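PDB 3MKL: HTH-type transcriptional regulator gadX from Escherichia coli, which activates about fifteen acid-resistance genes, among them gadA, gadB and gadC, and can repress gadW under some growth conditions, by binding DNA as an AraC-family regulator. Local coordinates for residues Leu54-Arg59 with Cys81-Val86; Asn7-Val12 with Glu47-Ser52; Cys58-Ala63 with Tyr91-Tyr96. All coordinates share one frame; numbering follows the deposited sequence. Where two conformers were deposited one is given.

Contact 1: Leu54-Arg59 with Cys81-Val86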
loop_
_atom_site.group_PDB
_atom_site.type_symbol
_atom_site.label_atom_id
_atom_site.label_comp_id
_atom_site.label_asym_id
_atom_site.label_seq_id
_atom_site.Cartn_x
_atom_site.Cartn_y
_atom_site.Cartn_z
ATOM N N LEU A 54 -2.075 -0.047 6.459
ATOM C CA LEU A 54 -1.274 1.055 5.945
ATOM C C LEU A 54 -0.607 0.671 4.630
ATOM O O LEU A 54 -0.575 1.465 3.704
ATOM C CB LEU A 54 -0.257 1.508 6.989
ATOM C CG LEU A 54 -0.887 2.175 8.225
ATOM C CD1 LEU A 54 0.187 2.552 9.218
ATOM C CD2 LEU A 54 -1.753 3.412 7.854
ATOM N N LEU A 55 -0.086 -0.550 4.561
ATOM C CA LEU A 55 0.486 -1.078 3.326
ATOM C C LEU A 55 -0.496 -0.932 2.164
ATOM O O LEU A 55 -0.181 -0.313 1.127
ATOM C CB LEU A 55 0.929 -2.540 3.500
ATOM C CG LEU A 55 1.838 -3.193 2.446
ATOM C CD1 LEU A 55 3.028 -2.297 2.079
ATOM C CD2 LEU A 55 2.350 -4.581 2.925
ATOM N N THR A 56 -1.696 -1.479 2.359
ATOM C CA THR A 56 -2.735 -1.460 1.340
ATOM C C THR A 56 -3.028 -0.035 0.894
ATOM O O THR A 56 -3.062 0.246 -0.289
ATOM C CB THR A 56 -4.023 -2.180 1.838
ATOM O OG1 THR A 56 -3.769 -3.594 1.895
ATOM C CG2 THR A 56 -5.207 -1.908 0.942
ATOM N N GLU A 57 -3.210 0.858 1.849
ATOM C CA GLU A 57 -3.552 2.235 1.555
ATOM C C GLU A 57 -2.475 2.937 0.722
ATOM O O GLU A 57 -2.781 3.613 -0.257
ATOM C CB GLU A 57 -3.853 2.967 2.858
ATOM C CG GLU A 57 -5.251 2.607 3.390
ATOM C CD GLU A 57 -5.368 2.590 4.913
ATOM O OE1 GLU A 57 -4.591 3.285 5.613
ATOM O OE2 GLU A 57 -6.275 1.892 5.407
ATOM N N CYS A 58 -1.218 2.733 1.106
ATOM C CA CYS A 58 -0.072 3.200 0.343
ATOM C C CYS A 58 -0.103 2.628 -1.079
ATOM O O CYS A 58 0.168 3.317 -2.048
ATOM C CB CYS A 58 1.212 2.762 1.045
ATOM S SG CYS A 58 1.586 3.662 2.558
ATOM N N ARG A 59 -0.443 1.357 -1.198
ATOM C CA ARG A 59 -0.436 0.747 -2.503
ATOM C C ARG A 59 -1.589 1.262 -3.377
ATOM O O ARG A 59 -1.407 1.459 -4.583
ATOM C CB ARG A 59 -0.435 -0.785 -2.395
ATOM C CG ARG A 59 0.884 -1.309 -1.922
ATOM C CD ARG A 59 0.881 -2.794 -1.625
ATOM N NE ARG A 59 2.267 -3.216 -1.548
ATOM C CZ ARG A 59 2.690 -4.366 -1.053
ATOM N NH1 ARG A 59 3.980 -4.622 -1.054
ATOM N NH2 ARG A 59 1.831 -5.251 -0.576
ATOM N N CYS A 81 3.025 -2.140 -7.753
ATOM C CA CYS A 81 2.512 -1.876 -6.399
ATOM C C CYS A 81 2.761 -3.037 -5.418
ATOM O O CYS A 81 2.399 -2.945 -4.250
ATOM C CB CYS A 81 1.018 -1.585 -6.442
ATOM S SG CYS A 81 0.562 -0.166 -7.441
ATOM N N GLY A 82 3.346 -4.127 -5.915
ATOM C CA GLY A 82 3.793 -5.224 -5.082
ATOM C C GLY A 82 2.853 -6.399 -5.017
ATOM O O GLY A 82 3.042 -7.286 -4.188
ATOM N N TYR A 83 1.849 -6.415 -5.895
ATOM C CA TYR A 83 0.901 -7.521 -5.975
ATOM C C TYR A 83 1.368 -8.574 -6.970
ATOM O O TYR A 83 1.895 -8.256 -8.049
ATOM C CB TYR A 83 -0.500 -7.014 -6.320
ATOM C CG TYR A 83 -1.076 -6.143 -5.233
ATOM C CD1 TYR A 83 -1.635 -6.703 -4.081
ATOM C CD2 TYR A 83 -1.043 -4.754 -5.341
ATOM C CE1 TYR A 83 -2.161 -5.883 -3.053
ATOM C CE2 TYR A 83 -1.539 -3.933 -4.326
ATOM C CZ TYR A 83 -2.098 -4.507 -3.195
ATOM O OH TYR A 83 -2.586 -3.691 -2.221
ATOM N N HIS A 84 1.212 -9.834 -6.588
ATOM C CA HIS A 84 1.614 -10.917 -7.440
ATOM C C HIS A 84 0.391 -11.395 -8.182
ATOM O O HIS A 84 0.498 -12.134 -9.165
ATOM C CB HIS A 84 2.237 -12.048 -6.617
ATOM C CG HIS A 84 3.545 -11.679 -5.985
ATOM N ND1 HIS A 84 3.639 -11.163 -4.707
ATOM C CD2 HIS A 84 4.814 -11.741 -6.459
ATOM C CE1 HIS A 84 4.909 -10.924 -4.424
ATOM N NE2 HIS A 84 5.641 -11.262 -5.470
ATOM N N SER A 85 -0.775 -10.963 -7.711
ATOM C CA SER A 85 -2.038 -11.468 -8.222
ATOM C C SER A 85 -2.925 -10.305 -8.700
ATOM O O SER A 85 -3.334 -9.447 -7.886
ATOM C CB SER A 85 -2.688 -12.342 -7.140
ATOM O OG SER A 85 -4.051 -12.568 -7.377
ATOM N N VAL A 86 -3.193 -10.252 -10.014
ATOM C CA VAL A 86 -4.078 -9.213 -10.589
ATOM C C VAL A 86 -5.542 -9.282 -10.120
ATOM O O VAL A 86 -6.156 -8.236 -9.900
ATOM C CB VAL A 86 -4.043 -9.161 -12.133
ATOM C CG1 VAL A 86 -4.741 -7.877 -12.647
ATOM C CG2 VAL A 86 -2.617 -9.204 -12.628
HETATM O O HOH W 1 -3.244 -5.249 -0.087
#
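R59 of the linker helix 51-67 reaches across to C81, G82 and Y83 in the turn of the second predicted helix-turn-helix motif of this AraC-type DNA-binding domain. The turn joins helix 74-80 to helix 86-97, and G82 opens it with a positive phi of 99°, a backbone region that suits glycine, as part of a Schellman motif.

Packing along the R59 chain makes up much of the contact. The chain runs extended from CG to NE, and its guanidinium is clamped between two apolar groups. On one face L55 CD1, from R59's own helix, sits 3.7 Å above the plane, over its centre; on the opposite face G82 CA lies 3.9 Å above the plane, displaced toward the rim. Y83 approaches the stem of the arginine with the phenol end of its ring, where OH comes within 3.6 Å of both R59 CB and R59 CD. The ring and guanidinium planes are 62° apart, and the cation-pi approach is long, at most a weak attraction. C81 SG rests against the backbone, 3.8 Å from R59 O.

Polar terms are fewer. R59 NE comes to 2.7 Å from C81 O, but the angle is too poor for a hydrogen bond. NH1 donates to the carbonyl of I20, so the arginine also ties the linker helix to a loop of the first half of the domain. Beside the arginine, one water joins the two segments: it lies in the plane of the Y83 ring, 2.7 Å from Y83 OH and 2.6 Å from T56 OG1.

Contact 2: Asn7-Val12 with Glu47-Ser52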
loop_
_atom_site.group_PDB
_atom_site.type_symbol
_atom_site.label_atom_id
_atom_site.label_comp_id
_atom_site.label_asym_id
_atom_site.label_seq_id
_atom_site.Cartn_x
_atom_site.Cartn_y
_atom_site.Cartn_z
ATOM N N ASN A 7 3.387 11.346 13.734
ATOM C CA ASN A 7 2.815 10.202 14.455
ATOM C C ASN A 7 3.208 8.860 13.810
ATOM O O ASN A 7 3.918 8.827 12.797
ATOM C CB ASN A 7 1.293 10.353 14.589
ATOM C CG ASN A 7 0.580 10.298 13.251
ATOM O OD1 ASN A 7 1.004 9.597 12.328
ATOM N ND2 ASN A 7 -0.515 11.040 13.137
HETATM N N MSE A 8 2.757 7.754 14.386
HETATM C CA MSE A 8 3.359 6.465 14.041
HETATM C C MSE A 8 2.937 5.958 12.664
HETATM O O MSE A 8 3.763 5.456 11.915
HETATM C CB MSE A 8 3.099 5.411 15.115
HETATM C CG MSE A 8 3.930 4.148 14.930
HETATM SE SE MSE A 8 5.854 4.442 15.141
HETATM C CE MSE A 8 5.810 5.247 16.926
ATOM N N ARG A 9 1.662 6.112 12.333
ATOM C CA ARG A 9 1.167 5.741 11.011
ATOM C C ARG A 9 1.864 6.513 9.866
ATOM O O ARG A 9 2.173 5.917 8.827
ATOM C CB ARG A 9 -0.366 5.834 10.924
ATOM C CG ARG A 9 -1.023 7.222 11.156
ATOM C CD ARG A 9 -2.583 7.074 11.307
ATOM N NE ARG A 9 -3.163 6.334 10.176
ATOM C CZ ARG A 9 -4.318 5.653 10.163
ATOM N NH1 ARG A 9 -4.675 5.033 9.041
ATOM N NH2 ARG A 9 -5.120 5.580 11.232
ATOM N N THR A 10 2.113 7.810 10.077
ATOM C CA THR A 10 2.871 8.648 9.124
ATOM C C THR A 10 4.295 8.138 8.892
ATOM O O THR A 10 4.737 8.054 7.751
ATOM C CB THR A 10 2.917 10.125 9.574
ATOM O OG1 THR A 10 1.579 10.626 9.630
ATOM C CG2 THR A 10 3.722 10.993 8.603
ATOM N N ARG A 11 4.995 7.789 9.976
ATOM C CA ARG A 11 6.379 7.286 9.883
ATOM C C ARG A 11 6.491 5.953 9.151
ATOM O O ARG A 11 7.451 5.736 8.420
ATOM C CB ARG A 11 7.024 7.179 11.266
ATOM C CG ARG A 11 7.356 8.524 11.853
ATOM C CD ARG A 11 7.627 8.404 13.320
ATOM N NE ARG A 11 8.920 7.775 13.562
ATOM C CZ ARG A 11 9.277 7.226 14.719
ATOM N NH1 ARG A 11 8.434 7.230 15.743
ATOM N NH2 ARG A 11 10.480 6.672 14.850
ATOM N N VAL A 12 5.508 5.080 9.375
ATOM C CA VAL A 12 5.360 3.794 8.699
ATOM C C VAL A 12 5.036 3.991 7.203
ATOM O O VAL A 12 5.675 3.395 6.356
ATOM C CB VAL A 12 4.264 2.922 9.395
ATOM C CG1 VAL A 12 3.860 1.732 8.525
ATOM C CG2 VAL A 12 4.729 2.434 10.745
ATOM N N GLU A 47 -3.634 3.930 17.368
ATOM C CA GLU A 47 -4.151 4.790 16.277
ATOM C C GLU A 47 -5.148 4.041 15.356
ATOM O O GLU A 47 -5.466 4.484 14.239
ATOM C CB GLU A 47 -2.980 5.364 15.465
ATOM C CG GLU A 47 -2.068 6.306 16.299
ATOM C CD GLU A 47 -0.849 6.855 15.537
ATOM O OE1 GLU A 47 -0.944 7.065 14.303
ATOM O OE2 GLU A 47 0.206 7.095 16.182
ATOM N N GLU A 48 -5.625 2.895 15.841
ATOM C CA GLU A 48 -6.653 2.115 15.167
ATOM C C GLU A 48 -6.307 1.707 13.741
ATOM O O GLU A 48 -7.118 1.826 12.829
ATOM C CB GLU A 48 -8.002 2.846 15.233
ATOM C CG GLU A 48 -8.610 2.868 16.614
ATOM C CD GLU A 48 -8.911 1.482 17.162
ATOM O OE1 GLU A 48 -9.073 0.518 16.380
ATOM O OE2 GLU A 48 -8.983 1.355 18.389
ATOM N N THR A 49 -5.093 1.202 13.563
ATOM C CA THR A 49 -4.661 0.688 12.270
ATOM C C THR A 49 -3.657 -0.461 12.456
ATOM O O THR A 49 -3.264 -0.784 13.584
ATOM C CB THR A 49 -4.059 1.821 11.345
ATOM O OG1 THR A 49 -4.056 1.384 9.968
ATOM C CG2 THR A 49 -2.620 2.230 11.779
ATOM N N SER A 50 -3.241 -1.074 11.360
ATOM C CA SER A 50 -2.164 -2.055 11.428
ATOM C C SER A 50 -1.198 -1.751 10.310
ATOM O O SER A 50 -1.479 -0.875 9.461
ATOM C CB SER A 50 -2.703 -3.465 11.279
ATOM O OG SER A 50 -3.407 -3.572 10.065
ATOM N N TYR A 51 -0.066 -2.449 10.307
ATOM C CA TYR A 51 0.909 -2.260 9.254
ATOM C C TYR A 51 0.267 -2.660 7.924
ATOM O O TYR A 51 0.459 -1.979 6.910
ATOM C CB TYR A 51 2.219 -3.014 9.554
ATOM C CG TYR A 51 2.253 -4.422 9.020
ATOM C CD1 TYR A 51 2.616 -4.669 7.691
ATOM C CD2 TYR A 51 1.899 -5.504 9.823
ATOM C CE1 TYR A 51 2.634 -5.973 7.171
ATOM C CE2 TYR A 51 1.920 -6.816 9.318
ATOM C CZ TYR A 51 2.297 -7.036 7.990
ATOM O OH TYR A 51 2.327 -8.303 7.466
ATOM N N SER A 52 -0.552 -3.714 7.941
ATOM C CA SER A 52 -1.125 -4.239 6.699
ATOM C C SER A 52 -2.177 -3.311 6.102
ATOM O O SER A 52 -2.306 -3.228 4.888
ATOM C CB SER A 52 -1.655 -5.664 6.857
ATOM O OG SER A 52 -2.523 -5.767 7.969
HETATM O O HOH W 2 -7.660 4.031 11.670
#
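The shortest hydrogen bond between the segments runs from M8 N to E47 OE2, at 3.2 Å and 157°, and uses the syn lone pair of that oxygen. The other oxygen, E47 OE1, takes a weak bond from R9 N at 3.4 Å. A carboxylate thus sits at the start of helix 8-17, the first helix of the AraC-type DNA-binding domain, facing two backbone N-H groups of its first turn; the helix end would be expected to favour its negative charge. N7 is the N-cap of the same helix, with OD1 accepting from T10 N. E47 itself follows helix 37-46 of the first predicted helix-turn-helix motif, whose end is closed by a Schellman motif with E48 as its C-prime residue.

The R9 side chain adds further packing. Its CG lies between the backbone N and the carbonyl carbon (chi1 61°), which sets CG 3.2 Å from E47 OE1, while NE stays 4.7 Å from that oxygen, so the opposite charges are near but form no salt bridge. The guanidinium instead turns a face to T49, whose CB stands 3.6 Å above its plane toward the rim. R9 NH1 has a further, long and weak ion pair with E57. In the guanidinium plane, one water accepts from R9 NH2 at 3.0 Å and donates to E48 O.

Contact 3: Cys58-Ala63 with Tyr91-Tyr96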
loop_
_atom_site.group_PDB
_atom_site.type_symbol
_atom_site.label_atom_id
_atom_site.label_comp_id
_atom_site.label_asym_id
_atom_site.label_seq_id
_atom_site.Cartn_x
_atom_site.Cartn_y
_atom_site.Cartn_z
ATOM N N CYS A 58 -1.218 2.733 1.106
ATOM C CA CYS A 58 -0.072 3.200 0.343
ATOM C C CYS A 58 -0.103 2.628 -1.079
ATOM O O CYS A 58 0.168 3.317 -2.048
ATOM C CB CYS A 58 1.212 2.762 1.045
ATOM S SG CYS A 58 1.586 3.662 2.558
ATOM N N ARG A 59 -0.443 1.357 -1.198
ATOM C CA ARG A 59 -0.436 0.747 -2.503
ATOM C C ARG A 59 -1.589 1.262 -3.377
ATOM O O ARG A 59 -1.407 1.459 -4.583
ATOM C CB ARG A 59 -0.435 -0.785 -2.395
ATOM C CG ARG A 59 0.884 -1.309 -1.922
ATOM C CD ARG A 59 0.881 -2.794 -1.625
ATOM N NE ARG A 59 2.267 -3.216 -1.548
ATOM C CZ ARG A 59 2.690 -4.366 -1.053
ATOM N NH1 ARG A 59 3.980 -4.622 -1.054
ATOM N NH2 ARG A 59 1.831 -5.251 -0.576
HETATM N N MSE A 60 -2.763 1.496 -2.790
HETATM C CA MSE A 60 -3.863 2.082 -3.572
HETATM C C MSE A 60 -3.536 3.495 -4.011
HETATM O O MSE A 60 -3.932 3.921 -5.096
HETATM C CB MSE A 60 -5.197 2.050 -2.824
HETATM C CG MSE A 60 -5.707 0.671 -2.522
HETATM SE SE MSE A 60 -5.929 -0.459 -4.085
HETATM C CE MSE A 60 -4.292 -1.473 -4.135
ATOM N N GLN A 61 -2.805 4.217 -3.172
ATOM C CA GLN A 61 -2.457 5.587 -3.493
ATOM C C GLN A 61 -1.490 5.630 -4.676
ATOM O O GLN A 61 -1.595 6.519 -5.538
ATOM C CB GLN A 61 -1.905 6.299 -2.256
ATOM C CG GLN A 61 -3.012 6.668 -1.243
ATOM C CD GLN A 61 -2.492 7.368 0.013
ATOM O OE1 GLN A 61 -1.405 7.082 0.497
ATOM N NE2 GLN A 61 -3.283 8.280 0.547
ATOM N N ARG A 62 -0.572 4.662 -4.728
ATOM C CA ARG A 62 0.396 4.557 -5.822
ATOM C C ARG A 62 -0.279 4.085 -7.101
ATOM O O ARG A 62 0.075 4.532 -8.199
ATOM C CB ARG A 62 1.546 3.620 -5.450
ATOM C CG ARG A 62 2.699 3.594 -6.452
ATOM C CD ARG A 62 3.446 4.934 -6.520
ATOM N NE ARG A 62 3.751 5.466 -5.188
ATOM C CZ ARG A 62 4.954 5.440 -4.610
ATOM N NH1 ARG A 62 5.997 4.917 -5.245
ATOM N NH2 ARG A 62 5.114 5.947 -3.396
ATOM N N ALA A 63 -1.257 3.186 -6.951
ATOM C CA ALA A 63 -2.018 2.662 -8.083
ATOM C C ALA A 63 -2.694 3.762 -8.895
ATOM O O ALA A 63 -2.781 3.645 -10.111
ATOM C CB ALA A 63 -3.028 1.630 -7.631
ATOM N N TYR A 91 -9.577 -6.785 -6.768
ATOM C CA TYR A 91 -10.486 -6.866 -5.615
ATOM C C TYR A 91 -10.249 -5.730 -4.585
ATOM O O TYR A 91 -11.184 -5.120 -4.067
ATOM C CB TYR A 91 -10.351 -8.232 -4.930
ATOM C CG TYR A 91 -10.683 -8.193 -3.457
ATOM C CD1 TYR A 91 -12.019 -8.273 -3.020
ATOM C CD2 TYR A 91 -9.676 -8.101 -2.487
ATOM C CE1 TYR A 91 -12.339 -8.224 -1.652
ATOM C CE2 TYR A 91 -10.000 -8.072 -1.111
ATOM C CZ TYR A 91 -11.329 -8.124 -0.722
ATOM O OH TYR A 91 -11.659 -8.081 0.589
ATOM N N VAL A 92 -8.984 -5.468 -4.282
ATOM C CA VAL A 92 -8.662 -4.503 -3.248
ATOM C C VAL A 92 -8.851 -3.073 -3.774
ATOM O O VAL A 92 -9.240 -2.170 -3.008
ATOM C CB VAL A 92 -7.229 -4.726 -2.742
ATOM C CG1 VAL A 92 -6.839 -3.654 -1.777
ATOM C CG2 VAL A 92 -7.161 -6.067 -2.026
ATOM N N PHE A 93 -8.582 -2.880 -5.070
ATOM C CA PHE A 93 -8.826 -1.567 -5.717
ATOM C C PHE A 93 -10.313 -1.249 -5.787
ATOM O O PHE A 93 -10.737 -0.170 -5.393
ATOM C CB PHE A 93 -8.199 -1.537 -7.101
ATOM C CG PHE A 93 -8.267 -0.194 -7.800
ATOM C CD1 PHE A 93 -7.138 0.621 -7.876
ATOM C CD2 PHE A 93 -9.427 0.218 -8.437
ATOM C CE1 PHE A 93 -7.171 1.832 -8.562
ATOM C CE2 PHE A 93 -9.485 1.433 -9.136
ATOM C CZ PHE A 93 -8.346 2.246 -9.198
ATOM N N ARG A 94 -11.107 -2.213 -6.240
ATOM C CA ARG A 94 -12.556 -2.034 -6.255
ATOM C C ARG A 94 -13.141 -1.728 -4.864
ATOM O O ARG A 94 -14.036 -0.901 -4.759
ATOM C CB ARG A 94 -13.270 -3.200 -6.934
ATOM C CG ARG A 94 -14.770 -2.990 -7.000
ATOM C CD ARG A 94 -15.482 -3.878 -8.019
ATOM N NE ARG A 94 -15.523 -5.258 -7.562
ATOM C CZ ARG A 94 -14.823 -6.252 -8.104
ATOM N NH1 ARG A 94 -14.035 -6.048 -9.159
ATOM N NH2 ARG A 94 -14.921 -7.464 -7.594
ATOM N N ASN A 95 -12.639 -2.389 -3.812
ATOM C CA ASN A 95 -13.062 -2.101 -2.447
ATOM C C ASN A 95 -12.710 -0.679 -2.052
ATOM O O ASN A 95 -13.514 0.016 -1.453
ATOM C CB ASN A 95 -12.424 -3.063 -1.436
ATOM C CG ASN A 95 -13.233 -4.315 -1.224
ATOM O OD1 ASN A 95 -14.293 -4.502 -1.830
ATOM N ND2 ASN A 95 -12.753 -5.180 -0.332
ATOM N N TYR A 96 -11.489 -0.270 -2.388
ATOM C CA TYR A 96 -10.979 1.034 -2.023
ATOM C C TYR A 96 -11.608 2.196 -2.810
ATOM O O TYR A 96 -11.793 3.273 -2.260
ATOM C CB TYR A 96 -9.456 1.058 -2.199
ATOM C CG TYR A 96 -8.757 2.084 -1.319
ATOM C CD1 TYR A 96 -8.301 1.738 -0.048
ATOM C CD2 TYR A 96 -8.545 3.404 -1.757
ATOM C CE1 TYR A 96 -7.667 2.671 0.772
ATOM C CE2 TYR A 96 -7.894 4.338 -0.940
ATOM C CZ TYR A 96 -7.459 3.952 0.316
ATOM O OH TYR A 96 -6.831 4.830 1.129
#
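Selenomethionine M60 of helix 51-67 presses against V92, F93 and Y96 of helix 86-97, the second helix of the second predicted helix-turn-helix motif in this AraC-type domain. The two helices cross almost perpendicularly, at -87°, with the axes of the segments 10.6 Å apart, and M60 projects toward helix 86-97.

The tight part is buried and lies around the selenium. The bend at chi2 (-57°) brings SE to the backbone of the facing helix, 3.5 Å from F93 CA. V92 CG1 packs on SE at 4.0 Å, the two side chains crossing at about a right angle. The selenium also makes an oblique Met-aromatic contact with the F93 ring, 5.2 Å from its centroid. At the edge of that ring, near its plane, A63 CB touches F93 CD1 at 4.2 Å. F93 is enclosed further by L64 on the linker helix and by P101 and Y104 at helix 101-107.

The exposed side belongs to Y96. Its ring and the M60 chain slide past each other in opposite directions, with M60 CB 3.9 Å from the ring centroid and 15° off the normal, a CH-pi contact over the face. M60 CG touches Y96 CG at 3.6 Å, so the base of the selenomethionine is shielded by a largely exposed tyrosine, which also touches E57.

No hydrogen bond links the two segments, although M60 O has a weak one with Y97 OH just beyond. Between the segments the contact therefore rests on dispersion, and the thioether of the natural methionine would be expected to pack in much the same way.

Helix 51-67, the linker between the two predicted DNA-binding helix-turn-helix motifs, carries contacts 1 and 3, and contact 2 lies at its start. Contact 2 joins the first helix to the loop that leads from the first motif into the linker, whereas contacts 1 and 3 seat the second motif on overlapping parts of the linker. Contacts 1 and 3, with centres about 7 Å apart, share C58 and R59 and meet where Y83 OH lies 3.4 Å from M60 CE. Contact 2 is centred about 16 Å from contact 1, yet R9 NH1 packs on L54 CD2 at 3.5 Å. Contacts 2 and 3 do not touch; their nearest atoms are about 6 Å apart.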